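Local coordinates for replication initiation and membrane attachment protein (Geobacillus stearothermophilus 10, PDB 5WTN), which probably helps initiate and restart DNA replication as a tetrameric primosomal protein that forms a complex with a primosomal re-initiation protein, at residues Arg159-Asp163 and Tyr199-Val205; Phe206-Phe211 and Ile242-Gln248. All blocks are in the same frame, centred on the assembly; numbering follows the deposited sequence.

Contact 1. Residues Arg159-Asp163 and Tyr199-Val205; sequences RSFSD and YVLDDGV
The ring of F161 lies slantwise across that of Y199, the centroids 5.0 Å apart and the planes at 43°, so that its carbon CD1 rests over a face of the tyrosine, offset toward the rim. L201 runs alongside F161, pointing the same way, and its branch CD2 comes to 3.7 Å from F161 CB. With CG anti to the backbone N (chi1 -166°), F161 presents CD1 to Y199 while its CB and CD2 meet L201 CD2.

Next to this apolar group, two hydrogen bonds join the segments, one between backbones and one from backbone to a serine hydroxyl. F161 N donates to V200 O at 2.9 Å, and D202 N reaches S162 OG at 3.0 Å with an almost straight N-H (172°). S162 OG is also hydrogen-bonded to S160 OG, so one hydroxyl has partners in both segments, while V205 CG1 packs on S162 CB at 3.6 Å. The tyrosine hydroxyl bonds to D121 of the second subunit, whose G86 packs on F161 and Y199.

S160 N makes a weak bond to D163 OD2. The arrangement is that of the first turn of a short helix, 161-164, with S160 at the N-cap position, held to an extended linker where two subunits of the tetramer meet.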
loop_
_atom_site.group_PDB
_atom_site.type_symbol
_atom_site.label_atom_id
_atom_site.label_comp_id
_atom_site.label_asym_id
_atom_site.label_seq_id
_atom_site.Cartn_x
_atom_site.Cartn_y
_atom_site.Cartn_z
ATOM N N ARG A 159 -28.011 8.888 6.560
ATOM C CA ARG A 159 -29.117 7.988 6.176
ATOM C C ARG A 159 -28.823 6.516 6.500
ATOM O O ARG A 159 -27.661 6.075 6.503
ATOM C CB ARG A 159 -29.471 8.097 4.682
ATOM C CG ARG A 159 -29.899 9.476 4.192
ATOM C CD ARG A 159 -30.943 10.146 5.102
ATOM N NE ARG A 159 -31.838 11.010 4.329
ATOM C CZ ARG A 159 -31.513 12.223 3.873
ATOM N NH1 ARG A 159 -30.307 12.736 4.112
ATOM N NH2 ARG A 159 -32.398 12.930 3.170
ATOM N N SER A 160 -29.893 5.766 6.764
ATOM C CA SER A 160 -29.812 4.333 7.011
ATOM C C SER A 160 -29.957 3.570 5.704
ATOM O O SER A 160 -30.170 4.166 4.654
ATOM C CB SER A 160 -30.929 3.912 7.949
ATOM O OG SER A 160 -32.190 4.075 7.324
ATOM N N PHE A 161 -29.853 2.248 5.767
ATOM C CA PHE A 161 -29.939 1.425 4.574
ATOM C C PHE A 161 -31.355 1.508 4.034
ATOM O O PHE A 161 -31.565 1.636 2.827
ATOM C CB PHE A 161 -29.600 -0.019 4.935
ATOM C CG PHE A 161 -29.326 -0.905 3.746
ATOM C CD1 PHE A 161 -28.019 -1.161 3.343
ATOM C CD2 PHE A 161 -30.365 -1.495 3.045
ATOM C CE1 PHE A 161 -27.748 -1.985 2.246
ATOM C CE2 PHE A 161 -30.103 -2.318 1.951
ATOM C CZ PHE A 161 -28.787 -2.568 1.552
ATOM N N SER A 162 -32.323 1.430 4.946
ATOM C CA SER A 162 -33.739 1.396 4.593
ATOM C C SER A 162 -34.215 2.735 4.032
ATOM O O SER A 162 -35.151 2.773 3.230
ATOM C CB SER A 162 -34.566 1.007 5.808
ATOM O OG SER A 162 -34.128 1.709 6.958
ATOM N N ASP A 163 -33.560 3.824 4.449
ATOM C CA ASP A 163 -33.821 5.157 3.913
ATOM C C ASP A 163 -33.501 5.254 2.423
ATOM O O ASP A 163 -34.237 5.879 1.676
ATOM C CB ASP A 163 -33.005 6.220 4.670
ATOM C CG ASP A 163 -33.583 6.551 6.057
ATOM O OD1 ASP A 163 -34.717 6.106 6.366
ATOM O OD2 ASP A 163 -32.903 7.268 6.838
ATOM N N TYR A 199 -23.796 -0.933 8.518
ATOM C CA TYR A 199 -25.009 -0.320 8.015
ATOM C C TYR A 199 -26.109 -0.581 9.049
ATOM O O TYR A 199 -25.982 -1.512 9.867
ATOM C CB TYR A 199 -25.371 -0.816 6.603
ATOM C CG TYR A 199 -25.823 -2.254 6.487
ATOM C CD1 TYR A 199 -27.062 -2.653 6.958
ATOM C CD2 TYR A 199 -25.033 -3.204 5.853
ATOM C CE1 TYR A 199 -27.488 -3.965 6.843
ATOM C CE2 TYR A 199 -25.458 -4.520 5.721
ATOM C CZ TYR A 199 -26.687 -4.894 6.224
ATOM O OH TYR A 199 -27.125 -6.198 6.117
ATOM N N VAL A 200 -27.158 0.242 9.046
ATOM C CA VAL A 200 -28.273 0.021 9.962
ATOM C C VAL A 200 -29.589 0.041 9.214
ATOM O O VAL A 200 -29.673 0.630 8.132
ATOM C CB VAL A 200 -28.320 1.053 11.104
ATOM C CG1 VAL A 200 -27.297 0.706 12.172
ATOM C CG2 VAL A 200 -28.099 2.452 10.572
ATOM N N LEU A 201 -30.599 -0.623 9.781
ATOM C CA LEU A 201 -31.943 -0.603 9.216
ATOM C C LEU A 201 -32.873 -0.026 10.255
ATOM O O LEU A 201 -32.749 -0.326 11.441
ATOM C CB LEU A 201 -32.422 -2.006 8.845
ATOM C CG LEU A 201 -31.801 -2.798 7.692
ATOM C CD1 LEU A 201 -32.209 -4.268 7.811
ATOM C CD2 LEU A 201 -32.206 -2.253 6.330
ATOM N N ASP A 202 -33.826 0.792 9.820
ATOM C CA ASP A 202 -34.813 1.356 10.735
ATOM C C ASP A 202 -35.726 0.259 11.280
ATOM O O ASP A 202 -36.268 -0.541 10.517
ATOM C CB ASP A 202 -35.643 2.432 10.033
ATOM C CG ASP A 202 -36.022 3.572 10.958
ATOM O OD1 ASP A 202 -35.108 4.252 11.471
ATOM O OD2 ASP A 202 -37.233 3.787 11.173
ATOM N N ASP A 203 -35.892 0.221 12.600
ATOM C CA ASP A 203 -36.716 -0.804 13.229
ATOM C C ASP A 203 -38.109 -0.844 12.604
ATOM O O ASP A 203 -38.858 -1.802 12.805
ATOM C CB ASP A 203 -36.792 -0.594 14.745
ATOM C CG ASP A 203 -35.565 -1.124 15.468
ATOM O OD1 ASP A 203 -35.603 -1.244 16.713
ATOM O OD2 ASP A 203 -34.562 -1.435 14.786
ATOM N N GLY A 204 -38.433 0.185 11.822
ATOM C CA GLY A 204 -39.703 0.263 11.132
ATOM C C GLY A 204 -39.826 -0.664 9.934
ATOM O O GLY A 204 -40.919 -0.837 9.395
ATOM N N VAL A 205 -38.724 -1.270 9.504
ATOM C CA VAL A 205 -38.802 -2.221 8.392
ATOM C C VAL A 205 -39.611 -3.483 8.760
ATOM O O VAL A 205 -40.022 -4.247 7.879
ATOM C CB VAL A 205 -37.397 -2.649 7.860
ATOM C CG1 VAL A 205 -36.576 -1.445 7.424
ATOM C CG2 VAL A 205 -36.642 -3.456 8.899
#

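Contact 2. Residues Phe206-Phe211 and Ile242-Gln248; sequences FDFELF and IPPLEMQ
P244, L210, F206 and F211 form an apolar contact between the N-terminal turns of two helices, 208-217 and 244-254, in the helical region of the C-terminal half of the chain. The contact belongs to a small helical bundle: helix 227-240 supports F206 and F211 through I233, and helix 263-278 meets I242 and M247 from the other segment.

P244, in the first turn of its helix, is the wedge between the segments. Its ring carbon CB lies 4.0 Å from L210 CD2, the two side chains crossing at about a right angle, and its CG is as far from D207 CB. F206 slides past the proline in the opposite direction. Its CG stands anti to the backbone N (chi1 179°), which carries the ring back toward the second helix, and its CE1 comes to 3.8 Å from P244 CA. The carbonyl oxygen of I242 lies at the edge of this ring, near its plane.

F211 lies one turn after the N-cap D207 and turns the edge of its ring to the backbone of the other helix, with the carbonyl oxygens of P244 and M247 both near the ring plane. F211 CE2 also meets M247 CB at 4.0 Å.

Helix 208-217 starts at D207, its N-cap, whose side chain closes the first turn: L210 N donates to D207 OD2 over 3.1 Å, nearly straight at 173°, yet reaching the oxygen from well above the carboxylate plane, 61° out of it.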
loop_
_atom_site.group_PDB
_atom_site.type_symbol
_atom_site.label_atom_id
_atom_site.label_comp_id
_atom_site.label_asym_id
_atom_site.label_seq_id
_atom_site.Cartn_x
_atom_site.Cartn_y
_atom_site.Cartn_z
ATOM N N PHE A 206 -39.811 -3.698 10.062
ATOM C CA PHE A 206 -40.480 -4.893 10.566
ATOM C C PHE A 206 -41.307 -4.591 11.813
ATOM O O PHE A 206 -40.824 -3.906 12.720
ATOM C CB PHE A 206 -39.431 -5.957 10.919
ATOM C CG PHE A 206 -40.015 -7.226 11.473
ATOM C CD1 PHE A 206 -40.581 -8.169 10.625
ATOM C CD2 PHE A 206 -39.999 -7.479 12.834
ATOM C CE1 PHE A 206 -41.115 -9.334 11.120
ATOM C CE2 PHE A 206 -40.543 -8.649 13.339
ATOM C CZ PHE A 206 -41.103 -9.575 12.481
ATOM N N ASP A 207 -42.510 -5.154 11.918
ATOM C CA ASP A 207 -43.340 -4.773 13.049
ATOM C C ASP A 207 -43.082 -5.696 14.226
ATOM O O ASP A 207 -43.667 -6.766 14.327
ATOM C CB ASP A 207 -44.807 -4.895 12.632
ATOM C CG ASP A 207 -45.784 -4.430 13.711
ATOM O OD1 ASP A 207 -46.982 -4.281 13.377
ATOM O OD2 ASP A 207 -45.378 -4.210 14.883
ATOM N N PHE A 208 -42.311 -5.213 15.187
ATOM C CA PHE A 208 -41.969 -6.033 16.331
ATOM C C PHE A 208 -43.102 -6.089 17.341
ATOM O O PHE A 208 -43.254 -7.077 18.052
ATOM C CB PHE A 208 -40.714 -5.516 17.012
ATOM C CG PHE A 208 -39.448 -5.836 16.281
ATOM C CD1 PHE A 208 -38.773 -7.022 16.525
ATOM C CD2 PHE A 208 -38.910 -4.939 15.376
ATOM C CE1 PHE A 208 -37.601 -7.310 15.869
ATOM C CE2 PHE A 208 -37.731 -5.219 14.721
ATOM C CZ PHE A 208 -37.077 -6.405 14.960
ATOM N N GLU A 209 -43.876 -5.012 17.424
ATOM C CA GLU A 209 -44.987 -4.947 18.361
ATOM C C GLU A 209 -45.914 -6.149 18.130
ATOM O O GLU A 209 -46.201 -6.917 19.058
ATOM C CB GLU A 209 -45.747 -3.631 18.186
ATOM C CG GLU A 209 -46.701 -3.276 19.333
ATOM C CD GLU A 209 -47.940 -2.525 18.852
ATOM O OE1 GLU A 209 -47.885 -1.927 17.753
ATOM O OE2 GLU A 209 -48.970 -2.542 19.567
ATOM N N LEU A 210 -46.351 -6.322 16.885
ATOM C CA LEU A 210 -47.199 -7.447 16.522
ATOM C C LEU A 210 -46.466 -8.769 16.739
ATOM O O LEU A 210 -47.007 -9.705 17.336
ATOM C CB LEU A 210 -47.625 -7.326 15.066
ATOM C CG LEU A 210 -48.618 -8.394 14.630
ATOM C CD1 LEU A 210 -49.912 -8.212 15.401
ATOM C CD2 LEU A 210 -48.861 -8.351 13.127
ATOM N N PHE A 211 -45.228 -8.824 16.252
ATOM C CA PHE A 211 -44.389 -10.017 16.311
ATOM C C PHE A 211 -44.272 -10.570 17.725
ATOM O O PHE A 211 -44.487 -11.757 17.950
ATOM C CB PHE A 211 -43.007 -9.683 15.752
ATOM C CG PHE A 211 -41.989 -10.759 15.957
ATOM C CD1 PHE A 211 -41.149 -10.745 17.063
ATOM C CD2 PHE A 211 -41.855 -11.789 15.037
ATOM C CE1 PHE A 211 -40.202 -11.753 17.252
ATOM C CE2 PHE A 211 -40.912 -12.796 15.228
ATOM C CZ PHE A 211 -40.089 -12.775 16.334
ATOM N N ILE A 242 -40.624 -10.700 4.546
ATOM C CA ILE A 242 -41.367 -11.594 5.432
ATOM C C ILE A 242 -42.230 -10.819 6.434
ATOM O O ILE A 242 -41.721 -10.025 7.220
ATOM C CB ILE A 242 -40.396 -12.520 6.221
ATOM C CG1 ILE A 242 -39.476 -13.282 5.269
ATOM C CG2 ILE A 242 -41.152 -13.493 7.107
ATOM C CD1 ILE A 242 -38.492 -14.135 5.975
ATOM N N PRO A 243 -43.549 -11.062 6.421
ATOM C CA PRO A 243 -44.490 -10.496 7.406
ATOM C C PRO A 243 -44.275 -11.071 8.815
ATOM O O PRO A 243 -43.602 -12.094 8.952
ATOM C CB PRO A 243 -45.857 -10.901 6.855
ATOM C CG PRO A 243 -45.585 -12.078 5.989
ATOM C CD PRO A 243 -44.235 -11.856 5.389
ATOM N N PRO A 244 -44.815 -10.406 9.857
ATOM C CA PRO A 244 -44.573 -10.835 11.245
ATOM C C PRO A 244 -45.151 -12.196 11.619
ATOM O O PRO A 244 -44.488 -12.920 12.355
ATOM C CB PRO A 244 -45.250 -9.734 12.074
ATOM C CG PRO A 244 -45.288 -8.555 11.167
ATOM C CD PRO A 244 -45.540 -9.128 9.807
ATOM N N LEU A 245 -46.358 -12.524 11.159
ATOM C CA LEU A 245 -46.945 -13.835 11.451
ATOM C C LEU A 245 -46.074 -14.931 10.872
ATOM O O LEU A 245 -45.849 -15.953 11.511
ATOM C CB LEU A 245 -48.361 -13.956 10.891
ATOM C CG LEU A 245 -49.491 -13.686 11.885
ATOM C CD1 LEU A 245 -50.851 -14.000 11.264
ATOM C CD2 LEU A 245 -49.264 -14.487 13.169
ATOM N N GLU A 246 -45.577 -14.710 9.660
ATOM C CA GLU A 246 -44.667 -15.663 9.046
ATOM C C GLU A 246 -43.308 -15.760 9.769
ATOM O O GLU A 246 -42.764 -16.860 9.914
ATOM C CB GLU A 246 -44.513 -15.386 7.540
ATOM C CG GLU A 246 -45.781 -15.644 6.711
ATOM C CD GLU A 246 -46.188 -17.125 6.635
ATOM O OE1 GLU A 246 -45.496 -17.917 5.945
ATOM O OE2 GLU A 246 -47.213 -17.506 7.251
ATOM N N MET A 247 -42.781 -14.731 10.421
ATOM C CA MET A 247 -41.535 -14.914 11.137
ATOM C C MET A 247 -41.765 -15.433 12.415
ATOM O O MET A 247 -40.938 -15.905 13.033
ATOM C CB MET A 247 -40.775 -13.675 11.343
ATOM C CG MET A 247 -39.375 -13.978 11.712
ATOM S SD MET A 247 -38.439 -13.459 10.401
ATOM C CE MET A 247 -36.975 -14.061 10.681
ATOM N N GLN A 248 -42.943 -15.332 12.823
ATOM C CA GLN A 248 -43.296 -16.054 14.025
ATOM C C GLN A 248 -43.120 -17.549 13.783
ATOM O O GLN A 248 -42.471 -18.223 14.582
ATOM C CB GLN A 248 -44.722 -15.734 14.458
ATOM C CG GLN A 248 -45.108 -16.328 15.801
ATOM C CD GLN A 248 -46.544 -16.015 16.180
ATOM O OE1 GLN A 248 -47.064 -14.941 15.854
ATOM N NE2 GLN A 248 -47.200 -16.955 16.864
#

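Overall arrangement
From the N terminus, the chain passes the mixed four-stranded sheet and its helices before reaching contact 1, where the start of helix 161-164 meets residues 199-205. The loop closed there contains strand 165-169, which pairs with strand 283-287, and the unmodelled residues 172-189. Contact 2 opens directly afterwards at residue 206 and closes a second loop, mostly helical, through helix 227-240. The two are therefore in series, neither nested nor crossed, with centres about 17 Å apart, and D203 packs on F208 where they adjoin. Helix 227-240 links them further, since its K230 makes a salt bridge to D203 and a cation-pi contact with F208.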